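Local coordinates for protein RNA-directed RNA polymerase (Infectious pancreatic necrosis virus, PDB 3ZED) that catalyses RNA-templated synthesis of RNA from ribonucleoside triphosphates, and probably also becomes covalently attached to the viral genomic RNA, at residues L171-G176 against L403-A408; L330-V335 against S471-T476; A408-Q413 against M451-S456; H414-M419 against F443-A448. All blocks are in the same frame, centred on the assembly; numbering follows the deposited sequence.

Contact 1: L171-G176 against L403-A408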
loop_
_atom_site.group_PDB
_atom_site.type_symbol
_atom_site.label_atom_id
_atom_site.label_comp_id
_atom_site.label_asym_id
_atom_site.label_seq_id
_atom_site.Cartn_x
_atom_site.Cartn_y
_atom_site.Cartn_z
ATOM N N LEU B 171 14.347 -7.129 -10.328
ATOM C CA LEU B 171 14.628 -5.804 -10.888
ATOM C C LEU B 171 14.525 -5.822 -12.426
ATOM O O LEU B 171 13.931 -4.903 -13.004
ATOM C CB LEU B 171 16.004 -5.286 -10.441
ATOM C CG LEU B 171 16.158 -4.843 -8.976
ATOM C CD1 LEU B 171 17.589 -4.382 -8.723
ATOM C CD2 LEU B 171 15.184 -3.709 -8.612
ATOM N N LEU B 172 15.050 -6.885 -13.075
ATOM C CA LEU B 172 14.975 -7.069 -14.531
ATOM C C LEU B 172 13.506 -7.168 -14.991
ATOM O O LEU B 172 13.138 -6.542 -15.978
ATOM C CB LEU B 172 15.746 -8.334 -14.988
ATOM C CG LEU B 172 17.238 -8.450 -14.636
ATOM C CD1 LEU B 172 17.841 -9.670 -15.308
ATOM C CD2 LEU B 172 18.028 -7.194 -15.016
ATOM N N ALA B 173 12.682 -7.948 -14.271
ATOM C CA ALA B 173 11.252 -8.115 -14.556
ATOM C C ALA B 173 10.503 -6.749 -14.440
ATOM O O ALA B 173 9.694 -6.427 -15.319
ATOM C CB ALA B 173 10.646 -9.139 -13.616
ATOM N N MET B 174 10.837 -5.928 -13.407
ATOM C CA MET B 174 10.252 -4.583 -13.208
ATOM C C MET B 174 10.613 -3.677 -14.382
ATOM O O MET B 174 9.719 -3.031 -14.929
ATOM C CB MET B 174 10.687 -3.942 -11.873
ATOM C CG MET B 174 10.291 -4.760 -10.656
ATOM S SD MET B 174 8.480 -5.093 -10.453
ATOM C CE MET B 174 7.985 -3.646 -9.523
ATOM N N LYS B 175 11.909 -3.659 -14.794
ATOM C CA LYS B 175 12.380 -2.884 -15.944
ATOM C C LYS B 175 11.645 -3.339 -17.218
ATOM O O LYS B 175 11.277 -2.498 -18.032
ATOM C CB LYS B 175 13.910 -3.013 -16.099
ATOM C CG LYS B 175 14.459 -2.312 -17.341
ATOM C CD LYS B 175 15.970 -2.415 -17.444
ATOM C CE LYS B 175 16.504 -1.766 -18.705
ATOM N NZ LYS B 175 16.445 -2.695 -19.860
ATOM N N GLY B 176 11.439 -4.649 -17.364
ATOM C CA GLY B 176 10.716 -5.249 -18.482
ATOM C C GLY B 176 9.287 -4.753 -18.606
ATOM O O GLY B 176 8.841 -4.436 -19.713
ATOM N N LEU B 403 -3.041 -5.539 -12.266
ATOM C CA LEU B 403 -1.969 -4.898 -13.016
ATOM C C LEU B 403 -0.765 -5.803 -12.920
ATOM O O LEU B 403 -0.578 -6.470 -11.895
ATOM C CB LEU B 403 -1.647 -3.488 -12.487
ATOM C CG LEU B 403 -2.805 -2.477 -12.397
ATOM C CD1 LEU B 403 -2.289 -1.119 -11.970
ATOM C CD2 LEU B 403 -3.620 -2.408 -13.702
ATOM N N GLU B 404 -0.011 -5.922 -14.010
ATOM C CA GLU B 404 1.137 -6.803 -13.986
ATOM C C GLU B 404 2.268 -6.059 -13.307
ATOM O O GLU B 404 2.719 -5.051 -13.834
ATOM C CB GLU B 404 1.505 -7.273 -15.404
ATOM C CG GLU B 404 2.788 -8.086 -15.445
ATOM C CD GLU B 404 3.285 -8.528 -16.808
ATOM O OE1 GLU B 404 3.003 -7.837 -17.814
ATOM O OE2 GLU B 404 3.996 -9.556 -16.860
ATOM N N LYS B 405 2.690 -6.548 -12.119
ATOM C CA LYS B 405 3.770 -5.970 -11.306
ATOM C C LYS B 405 3.515 -4.482 -11.203
ATOM O O LYS B 405 4.373 -3.692 -11.591
ATOM C CB LYS B 405 5.157 -6.280 -11.937
ATOM C CG LYS B 405 5.496 -7.763 -11.919
ATOM C CD LYS B 405 6.664 -8.106 -12.820
ATOM C CE LYS B 405 6.866 -9.598 -12.885
ATOM N NZ LYS B 405 6.055 -10.230 -13.965
ATOM N N GLY B 406 2.279 -4.147 -10.799
ATOM C CA GLY B 406 1.691 -2.807 -10.729
ATOM C C GLY B 406 2.604 -1.596 -10.737
ATOM O O GLY B 406 2.594 -0.811 -11.689
ATOM N N GLU B 407 3.366 -1.433 -9.640
ATOM C CA GLU B 407 4.314 -0.351 -9.337
ATOM C C GLU B 407 5.253 0.011 -10.513
ATOM O O GLU B 407 5.550 1.190 -10.707
ATOM C CB GLU B 407 5.169 -0.736 -8.111
ATOM C CG GLU B 407 4.418 -0.698 -6.783
ATOM C CD GLU B 407 3.733 -1.980 -6.332
ATOM O OE1 GLU B 407 3.264 -2.752 -7.197
ATOM O OE2 GLU B 407 3.655 -2.209 -5.103
ATOM N N ALA B 408 5.689 -0.992 -11.302
ATOM C CA ALA B 408 6.610 -0.819 -12.445
ATOM C C ALA B 408 5.981 -0.018 -13.593
ATOM O O ALA B 408 6.721 0.528 -14.418
ATOM C CB ALA B 408 7.076 -2.186 -12.958
#
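M174 reaches from helix 164-179 into the loop that follows strand 397-403, ending between K405 and A408. Its CB lies 4.2 Å from A408 CB. CG is anti to the carbonyl carbon (chi1 -60°), and a second bend at chi2 brings SD against the base of the lysine, 3.8 Å from K405 CB, where the two side chains cross obliquely. The chain bends again at chi3, and the terminal CE comes to rest 3.8 Å from A408 CB, with E407 CB somewhat farther off. The same alanine methyl also faces the helix backbone, since A408 CB is 3.4 Å from M174 O. At the neighbouring helix residue, the far methylenes of K405, CD and CE, come against A173 CB, with K405 CE at 3.9 Å. No hydrogen bond joins the two segments. The loop makes its own turn, closed by A408 N bonding to K405 O at 3.0 Å, with K405 in a left-handed backbone conformation (48°/52°). Beyond the contact, E404 forms a salt bridge with R181. This is apolar packing near the protein surface, joining a helix to the loop after the strand that, by sequence and position, probably carries motif A of the polymerase palm.

Contact 2: L330-V335 against S471-T476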
loop_
_atom_site.group_PDB
_atom_site.type_symbol
_atom_site.label_atom_id
_atom_site.label_comp_id
_atom_site.label_asym_id
_atom_site.label_seq_id
_atom_site.Cartn_x
_atom_site.Cartn_y
_atom_site.Cartn_z
ATOM N N LEU B 330 7.773 10.818 5.782
ATOM C CA LEU B 330 7.101 11.763 6.671
ATOM C C LEU B 330 6.459 12.919 5.870
ATOM O O LEU B 330 5.285 13.221 6.069
ATOM C CB LEU B 330 8.134 12.289 7.694
ATOM C CG LEU B 330 7.648 13.049 8.944
ATOM C CD1 LEU B 330 6.625 12.220 9.774
ATOM C CD2 LEU B 330 8.837 13.457 9.803
ATOM N N LEU B 331 7.215 13.521 4.931
ATOM C CA LEU B 331 6.743 14.633 4.083
ATOM C C LEU B 331 5.605 14.195 3.136
ATOM O O LEU B 331 4.620 14.918 3.002
ATOM C CB LEU B 331 7.904 15.237 3.278
ATOM C CG LEU B 331 9.003 15.955 4.072
ATOM C CD1 LEU B 331 10.237 16.201 3.190
ATOM C CD2 LEU B 331 8.505 17.268 4.677
ATOM N N LEU B 332 5.720 13.006 2.525
ATOM C CA LEU B 332 4.692 12.456 1.642
ATOM C C LEU B 332 3.398 12.151 2.416
ATOM O O LEU B 332 2.306 12.481 1.948
ATOM C CB LEU B 332 5.183 11.151 0.945
ATOM C CG LEU B 332 6.253 11.258 -0.138
ATOM C CD1 LEU B 332 6.618 9.904 -0.651
ATOM C CD2 LEU B 332 5.799 12.124 -1.296
ATOM N N SER B 333 3.540 11.517 3.599
ATOM C CA SER B 333 2.435 11.092 4.466
ATOM C C SER B 333 1.669 12.275 5.005
ATOM O O SER B 333 0.473 12.131 5.241
ATOM C CB SER B 333 2.935 10.210 5.605
ATOM O OG SER B 333 3.494 9.032 5.054
ATOM N N MET B 334 2.328 13.445 5.154
ATOM C CA MET B 334 1.669 14.684 5.583
ATOM C C MET B 334 0.640 15.164 4.516
ATOM O O MET B 334 -0.317 15.842 4.860
ATOM C CB MET B 334 2.708 15.777 5.860
ATOM C CG MET B 334 3.344 15.659 7.215
ATOM S SD MET B 334 4.763 16.765 7.445
ATOM C CE MET B 334 3.950 18.353 7.520
ATOM N N VAL B 335 0.820 14.784 3.244
ATOM C CA VAL B 335 -0.095 15.171 2.154
ATOM C C VAL B 335 -1.264 14.153 2.056
ATOM O O VAL B 335 -2.422 14.546 1.956
ATOM C CB VAL B 335 0.660 15.318 0.786
ATOM C CG1 VAL B 335 -0.287 15.725 -0.350
ATOM C CG2 VAL B 335 1.836 16.297 0.900
ATOM N N SER B 471 7.831 0.243 -4.488
ATOM C CA SER B 471 6.837 -0.538 -3.736
ATOM C C SER B 471 7.029 -0.387 -2.232
ATOM O O SER B 471 8.083 -0.706 -1.687
ATOM C CB SER B 471 6.912 -2.011 -4.118
ATOM O OG SER B 471 5.829 -2.733 -3.546
ATOM N N GLY B 472 6.008 0.122 -1.577
ATOM C CA GLY B 472 6.048 0.360 -0.143
ATOM C C GLY B 472 6.076 1.837 0.196
ATOM O O GLY B 472 5.827 2.196 1.350
ATOM N N ASN B 473 6.347 2.724 -0.793
ATOM C CA ASN B 473 6.325 4.164 -0.532
ATOM C C ASN B 473 4.891 4.568 -0.121
ATOM O O ASN B 473 3.940 3.840 -0.413
ATOM C CB ASN B 473 6.860 4.988 -1.737
ATOM C CG ASN B 473 5.832 5.410 -2.772
ATOM O OD1 ASN B 473 5.124 6.404 -2.618
ATOM N ND2 ASN B 473 5.757 4.695 -3.867
ATOM N N ALA B 474 4.741 5.713 0.575
ATOM C CA ALA B 474 3.472 6.234 1.105
ATOM C C ALA B 474 2.358 6.340 0.036
ATOM O O ALA B 474 1.188 6.196 0.368
ATOM C CB ALA B 474 3.710 7.589 1.744
ATOM N N PHE B 475 2.717 6.549 -1.232
ATOM C CA PHE B 475 1.729 6.693 -2.313
ATOM C C PHE B 475 1.519 5.404 -3.129
ATOM O O PHE B 475 0.844 5.464 -4.156
ATOM C CB PHE B 475 2.135 7.864 -3.240
ATOM C CG PHE B 475 1.637 9.225 -2.762
ATOM C CD1 PHE B 475 1.948 9.696 -1.488
ATOM C CD2 PHE B 475 0.854 10.023 -3.583
ATOM C CE1 PHE B 475 1.463 10.932 -1.036
ATOM C CE2 PHE B 475 0.380 11.259 -3.138
ATOM C CZ PHE B 475 0.684 11.704 -1.868
ATOM N N THR B 476 2.031 4.239 -2.663
ATOM C CA THR B 476 1.917 2.981 -3.422
ATOM C C THR B 476 0.436 2.688 -3.822
ATOM O O THR B 476 0.143 2.556 -5.023
ATOM C CB THR B 476 2.571 1.787 -2.679
ATOM O OG1 THR B 476 3.967 2.059 -2.478
ATOM C CG2 THR B 476 2.435 0.472 -3.468
#
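A474 and F475 supply the loop side of the apolar packing against helix 326-340. A474 CB points at the helix and meets L332 CB at 3.9 Å, while L332 CB also lies near the ring atom F475 CE1. The F475 ring presents its edge: V335 CG1 sits near the ring plane beside F475 CZ, at 4.4 Å. At the same edge L332 O lies in the ring plane, 3.5 Å from F475 CE1. S333 OG touches A474 CB at 3.6 Å; its hydroxyl is hydrogen-bonded to H329 O, one turn earlier in the helix. The loop precedes helix 476-493 and belongs to a glycine-rich region that, together with this helix, is consistent with motif B of the polymerase palm. Hydrogen bonds internal to the loop fix its shape. N473 OD1 accepts from F475 N at 2.8 Å, an Asx turn in which the donor stands 53° above the carboxamide plane. N473 to T476 is also a type I turn, and T476 OG1 gives a 2.7 Å bond to N473 O, which T476 N grips as well. T476 OG1 in turn receives G472 N at 3.0 Å.

Contact 3: A408-Q413 against M451-S456. With K (potassium ion), chain K.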
loop_
_atom_site.group_PDB
_atom_site.type_symbol
_atom_site.label_atom_id
_atom_site.label_comp_id
_atom_site.label_asym_id
_atom_site.label_seq_id
_atom_site.Cartn_x
_atom_site.Cartn_y
_atom_site.Cartn_z
ATOM N N ALA B 408 5.689 -0.992 -11.302
ATOM C CA ALA B 408 6.610 -0.819 -12.445
ATOM C C ALA B 408 5.981 -0.018 -13.593
ATOM O O ALA B 408 6.721 0.528 -14.418
ATOM C CB ALA B 408 7.076 -2.186 -12.958
ATOM N N ASN B 409 4.632 0.057 -13.657
ATOM C CA ASN B 409 3.879 0.795 -14.699
ATOM C C ASN B 409 3.755 2.299 -14.376
ATOM O O ASN B 409 3.308 3.088 -15.215
ATOM C CB ASN B 409 2.476 0.210 -14.856
ATOM C CG ASN B 409 2.453 -1.212 -15.350
ATOM O OD1 ASN B 409 2.561 -1.493 -16.543
ATOM N ND2 ASN B 409 2.266 -2.141 -14.450
ATOM N N CYS B 410 4.100 2.679 -13.144
ATOM C CA CYS B 410 3.963 4.055 -12.682
ATOM C C CYS B 410 5.034 4.987 -13.240
ATOM O O CYS B 410 6.222 4.673 -13.214
ATOM C CB CYS B 410 3.943 4.094 -11.161
ATOM S SG CYS B 410 3.304 5.635 -10.470
ATOM N N THR B 411 4.590 6.133 -13.776
ATOM C CA THR B 411 5.463 7.207 -14.228
ATOM C C THR B 411 5.431 8.300 -13.146
ATOM O O THR B 411 4.415 8.400 -12.440
ATOM C CB THR B 411 5.047 7.791 -15.600
ATOM O OG1 THR B 411 3.825 8.514 -15.445
ATOM C CG2 THR B 411 4.949 6.739 -16.706
ATOM N N PRO B 412 6.458 9.187 -13.029
ATOM C CA PRO B 412 6.355 10.286 -12.050
ATOM C C PRO B 412 5.084 11.123 -12.287
ATOM O O PRO B 412 4.489 11.608 -11.326
ATOM C CB PRO B 412 7.636 11.091 -12.291
ATOM C CG PRO B 412 8.608 10.074 -12.864
ATOM C CD PRO B 412 7.744 9.231 -13.758
ATOM N N GLN B 413 4.618 11.190 -13.557
ATOM C CA GLN B 413 3.426 11.922 -13.994
ATOM C C GLN B 413 2.131 11.320 -13.446
ATOM O O GLN B 413 1.185 12.069 -13.219
ATOM C CB GLN B 413 3.369 12.034 -15.528
ATOM C CG GLN B 413 4.395 13.064 -16.100
ATOM C CD GLN B 413 5.836 12.557 -16.093
ATOM O OE1 GLN B 413 6.103 11.341 -16.092
ATOM N NE2 GLN B 413 6.798 13.465 -16.040
ATOM N N MET B 451 11.048 11.778 -6.397
ATOM C CA MET B 451 11.812 11.264 -5.274
ATOM C C MET B 451 11.510 9.780 -5.048
ATOM O O MET B 451 12.351 9.068 -4.513
ATOM C CB MET B 451 11.526 12.076 -4.017
ATOM C CG MET B 451 12.264 13.406 -4.008
ATOM S SD MET B 451 11.688 14.348 -2.601
ATOM C CE MET B 451 12.858 13.838 -1.378
ATOM N N VAL B 452 10.317 9.312 -5.451
ATOM C CA VAL B 452 9.914 7.921 -5.188
ATOM C C VAL B 452 9.487 7.180 -6.485
ATOM O O VAL B 452 9.248 5.974 -6.428
ATOM C CB VAL B 452 8.832 7.822 -4.070
ATOM C CG1 VAL B 452 9.357 8.370 -2.745
ATOM C CG2 VAL B 452 7.530 8.508 -4.460
ATOM N N VAL B 453 9.436 7.883 -7.644
ATOM C CA VAL B 453 9.074 7.259 -8.933
ATOM C C VAL B 453 10.197 7.500 -9.941
ATOM O O VAL B 453 10.592 8.655 -10.170
ATOM C CB VAL B 453 7.701 7.702 -9.509
ATOM C CG1 VAL B 453 7.308 6.817 -10.692
ATOM C CG2 VAL B 453 6.600 7.733 -8.435
ATOM N N ASP B 454 10.703 6.380 -10.549
ATOM C CA ASP B 454 11.792 6.330 -11.537
ATOM C C ASP B 454 13.063 6.974 -10.989
ATOM O O ASP B 454 13.761 7.685 -11.720
ATOM C CB ASP B 454 11.386 7.004 -12.879
ATOM C CG ASP B 454 10.382 6.249 -13.726
ATOM O OD1 ASP B 454 10.277 5.011 -13.568
ATOM O OD2 ASP B 454 9.720 6.888 -14.565
ATOM N N SER B 455 13.361 6.724 -9.702
ATOM C CA SER B 455 14.520 7.290 -9.026
ATOM C C SER B 455 15.563 6.181 -8.801
ATOM O O SER B 455 15.988 5.605 -9.800
ATOM C CB SER B 455 14.116 8.031 -7.748
ATOM O OG SER B 455 13.785 7.181 -6.668
ATOM N N SER B 456 15.994 5.871 -7.554
ATOM C CA SER B 456 17.035 4.845 -7.377
ATOM C C SER B 456 16.883 4.048 -6.088
ATOM O O SER B 456 16.060 4.391 -5.226
ATOM C CB SER B 456 18.431 5.479 -7.426
ATOM O OG SER B 456 18.712 6.335 -6.327
HETATM K K K K . 4.031 -0.811 -18.795
HETATM O O HOH W 1 8.093 4.845 -15.481
#
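The T411-P412 peptide offers one flat face to V453: V453 CG1 stands over it, 3.4 Å from both T411 C and P412 N. Beside it, the side chains of D454 and P412 cross at about a right angle, with D454 OD2 only 3.2 Å from P412 CD. The ring's outer corner, P412 CG, meets the backbone V453 O at 3.6 Å. The contact lies in the palm, where the N-terminus of helix 412-426 meets the chain leaving helix 438-452; T411 is the N-cap of the former, its side chain capping a backbone N farther along, and P412 opens the first turn. V453 has CG1 anti to its backbone N (chi1 -169°), which carries this methyl toward the peptide. A water spans the polar side, bonded to C410 O at 2.9 Å and to D454 OD2 at 2.8 Å, although more acceptors surround it than it has protons to give. D454 OD1 has its own partner in the backbone N of G468, so each carboxylate oxygen has a polar partner. At the other end of the segment, N409 joins V177, N182, N184, G512 and N514 around a potassium ion, which its own OD1 reaches at 2.8 Å.

Contact 4: H414-M419 against F443-A448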
loop_
_atom_site.group_PDB
_atom_site.type_symbol
_atom_site.label_atom_id
_atom_site.label_comp_id
_atom_site.label_asym_id
_atom_site.label_seq_id
_atom_site.Cartn_x
_atom_site.Cartn_y
_atom_site.Cartn_z
ATOM N N HIS B 414 2.084 9.998 -13.205
ATOM C CA HIS B 414 0.922 9.364 -12.564
ATOM C C HIS B 414 0.799 9.871 -11.124
ATOM O O HIS B 414 -0.291 10.252 -10.697
ATOM C CB HIS B 414 1.038 7.838 -12.563
ATOM C CG HIS B 414 0.746 7.196 -13.876
ATOM N ND1 HIS B 414 1.766 6.713 -14.676
ATOM C CD2 HIS B 414 -0.445 6.946 -14.475
ATOM C CE1 HIS B 414 1.169 6.190 -15.742
ATOM N NE2 HIS B 414 -0.161 6.304 -15.665
ATOM N N MET B 415 1.934 9.910 -10.389
ATOM C CA MET B 415 1.931 10.396 -9.007
ATOM C C MET B 415 1.621 11.892 -8.960
ATOM O O MET B 415 0.935 12.340 -8.046
ATOM C CB MET B 415 3.264 10.096 -8.312
ATOM C CG MET B 415 3.288 10.564 -6.880
ATOM S SD MET B 415 4.613 9.807 -5.964
ATOM C CE MET B 415 4.530 10.788 -4.494
ATOM N N GLN B 416 2.122 12.655 -9.952
ATOM C CA GLN B 416 1.866 14.083 -10.051
ATOM C C GLN B 416 0.353 14.347 -10.209
ATOM O O GLN B 416 -0.161 15.273 -9.585
ATOM C CB GLN B 416 2.651 14.674 -11.218
ATOM C CG GLN B 416 2.641 16.197 -11.231
ATOM C CD GLN B 416 3.523 16.711 -12.316
ATOM O OE1 GLN B 416 3.344 16.385 -13.493
ATOM N NE2 GLN B 416 4.497 17.515 -11.941
ATOM N N ALA B 417 -0.347 13.531 -11.032
ATOM C CA ALA B 417 -1.804 13.625 -11.237
ATOM C C ALA B 417 -2.553 13.287 -9.927
ATOM O O ALA B 417 -3.558 13.931 -9.612
ATOM C CB ALA B 417 -2.247 12.703 -12.365
ATOM N N MET B 418 -2.035 12.324 -9.143
ATOM C CA MET B 418 -2.622 11.982 -7.832
ATOM C C MET B 418 -2.437 13.185 -6.874
ATOM O O MET B 418 -3.373 13.535 -6.149
ATOM C CB MET B 418 -2.002 10.700 -7.257
ATOM C CG MET B 418 -2.497 10.347 -5.832
ATOM S SD MET B 418 -4.308 10.303 -5.630
ATOM C CE MET B 418 -4.759 8.973 -6.800
ATOM N N MET B 419 -1.244 13.820 -6.896
ATOM C CA MET B 419 -0.936 15.016 -6.085
ATOM C C MET B 419 -1.880 16.162 -6.451
ATOM O O MET B 419 -2.358 16.873 -5.559
ATOM C CB MET B 419 0.541 15.454 -6.261
ATOM C CG MET B 419 1.508 14.616 -5.451
ATOM S SD MET B 419 1.242 14.773 -3.669
ATOM C CE MET B 419 2.860 14.281 -3.058
ATOM N N PHE B 443 6.858 21.152 -3.342
ATOM C CA PHE B 443 7.233 19.814 -2.918
ATOM C C PHE B 443 6.311 18.800 -3.541
ATOM O O PHE B 443 6.797 17.883 -4.196
ATOM C CB PHE B 443 7.232 19.668 -1.387
ATOM C CG PHE B 443 7.446 18.237 -0.943
ATOM C CD1 PHE B 443 8.672 17.600 -1.151
ATOM C CD2 PHE B 443 6.398 17.496 -0.403
ATOM C CE1 PHE B 443 8.857 16.255 -0.792
ATOM C CE2 PHE B 443 6.575 16.145 -0.056
ATOM C CZ PHE B 443 7.804 15.533 -0.251
ATOM N N ALA B 444 4.986 18.984 -3.386
ATOM C CA ALA B 444 3.992 18.014 -3.857
ATOM C C ALA B 444 3.956 17.856 -5.372
ATOM O O ALA B 444 3.957 16.720 -5.851
ATOM C CB ALA B 444 2.608 18.391 -3.345
ATOM N N MET B 445 3.942 18.975 -6.121
ATOM C CA MET B 445 3.792 18.937 -7.574
ATOM C C MET B 445 5.082 18.828 -8.352
ATOM O O MET B 445 5.111 18.164 -9.384
ATOM C CB MET B 445 3.042 20.196 -8.086
ATOM C CG MET B 445 1.655 20.428 -7.456
ATOM S SD MET B 445 0.535 18.980 -7.400
ATOM C CE MET B 445 0.330 18.646 -9.131
ATOM N N ASN B 446 6.117 19.518 -7.914
ATOM C CA ASN B 446 7.318 19.638 -8.718
ATOM C C ASN B 446 8.474 18.750 -8.312
ATOM O O ASN B 446 9.355 18.541 -9.145
ATOM C CB ASN B 446 7.787 21.107 -8.712
ATOM C CG ASN B 446 6.733 22.096 -9.150
ATOM O OD1 ASN B 446 6.200 22.843 -8.351
ATOM N ND2 ASN B 446 6.431 22.148 -10.431
ATOM N N VAL B 447 8.523 18.260 -7.062
ATOM C CA VAL B 447 9.693 17.476 -6.643
ATOM C C VAL B 447 9.328 16.062 -6.168
ATOM O O VAL B 447 9.946 15.105 -6.633
ATOM C CB VAL B 447 10.512 18.243 -5.559
ATOM C CG1 VAL B 447 11.666 17.404 -5.002
ATOM C CG2 VAL B 447 11.019 19.588 -6.087
ATOM N N ALA B 448 8.382 15.934 -5.222
ATOM C CA ALA B 448 8.011 14.657 -4.599
ATOM C C ALA B 448 7.806 13.497 -5.595
ATOM O O ALA B 448 8.379 12.449 -5.332
ATOM C CB ALA B 448 6.771 14.815 -3.724
#
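M419 and M445 form the apolar centre between two helices that run antiparallel, at 170° with axes 9.0 Å apart. M445 SD packs against M419 CB at 3.7 Å. M419 bends at chi2 (-64°), which turns SD across to A444 CB at 3.9 Å; beyond it, the terminal methyl M419 CE reaches A448 CB. M419 CG lies close to the backbone of the partner helix, 3.3 Å from A444 O. A448 CB also sits 3.7 Å above the plane of the F443 ring, toward its rim, within its own helix, whose wide pi-type turn is closed by A448 N bonding to F443 O. Farther out, the methyl M445 CE rests near Q416 O, and the side chains of Q416 and M445 cross at about a right angle. The polar edge is one bond: the extended Q416 sends NE2 to M445 O, 2.7 Å and nearly straight (169°), with the acceptor in the amide plane. Helices 412-426 and 438-452, consecutive in the chain, pair antiparallel in the palm. Helix 326-340 covers them through L331, L332 and V335, while H414, M415 and M418 face helix 476-493.

Contacts 3 and 4 lie on the same helix pair, 412-426 with 438-452, their centres 11 Å apart; V452 CG2 and M415 SD meet at 3.5 Å. Contact 2 adds helix 326-340 and the 471-476 loop to this core: F475 CZ lies 3.6 Å from M419 CE. Contact 1 shares A408 with contact 3, and E404 O and N409 ND2 join them at 3.0 Å. It also touches contact 2 through a probable hydrogen bond, E407 OE2 to S471 OG at 2.7 Å. The potassium ion bound by N409 lies about 7 Å from the A408 side chain. N473 of contact 2 is about 12 Å, side chain to side chain, from G248 of the predicted GTP site.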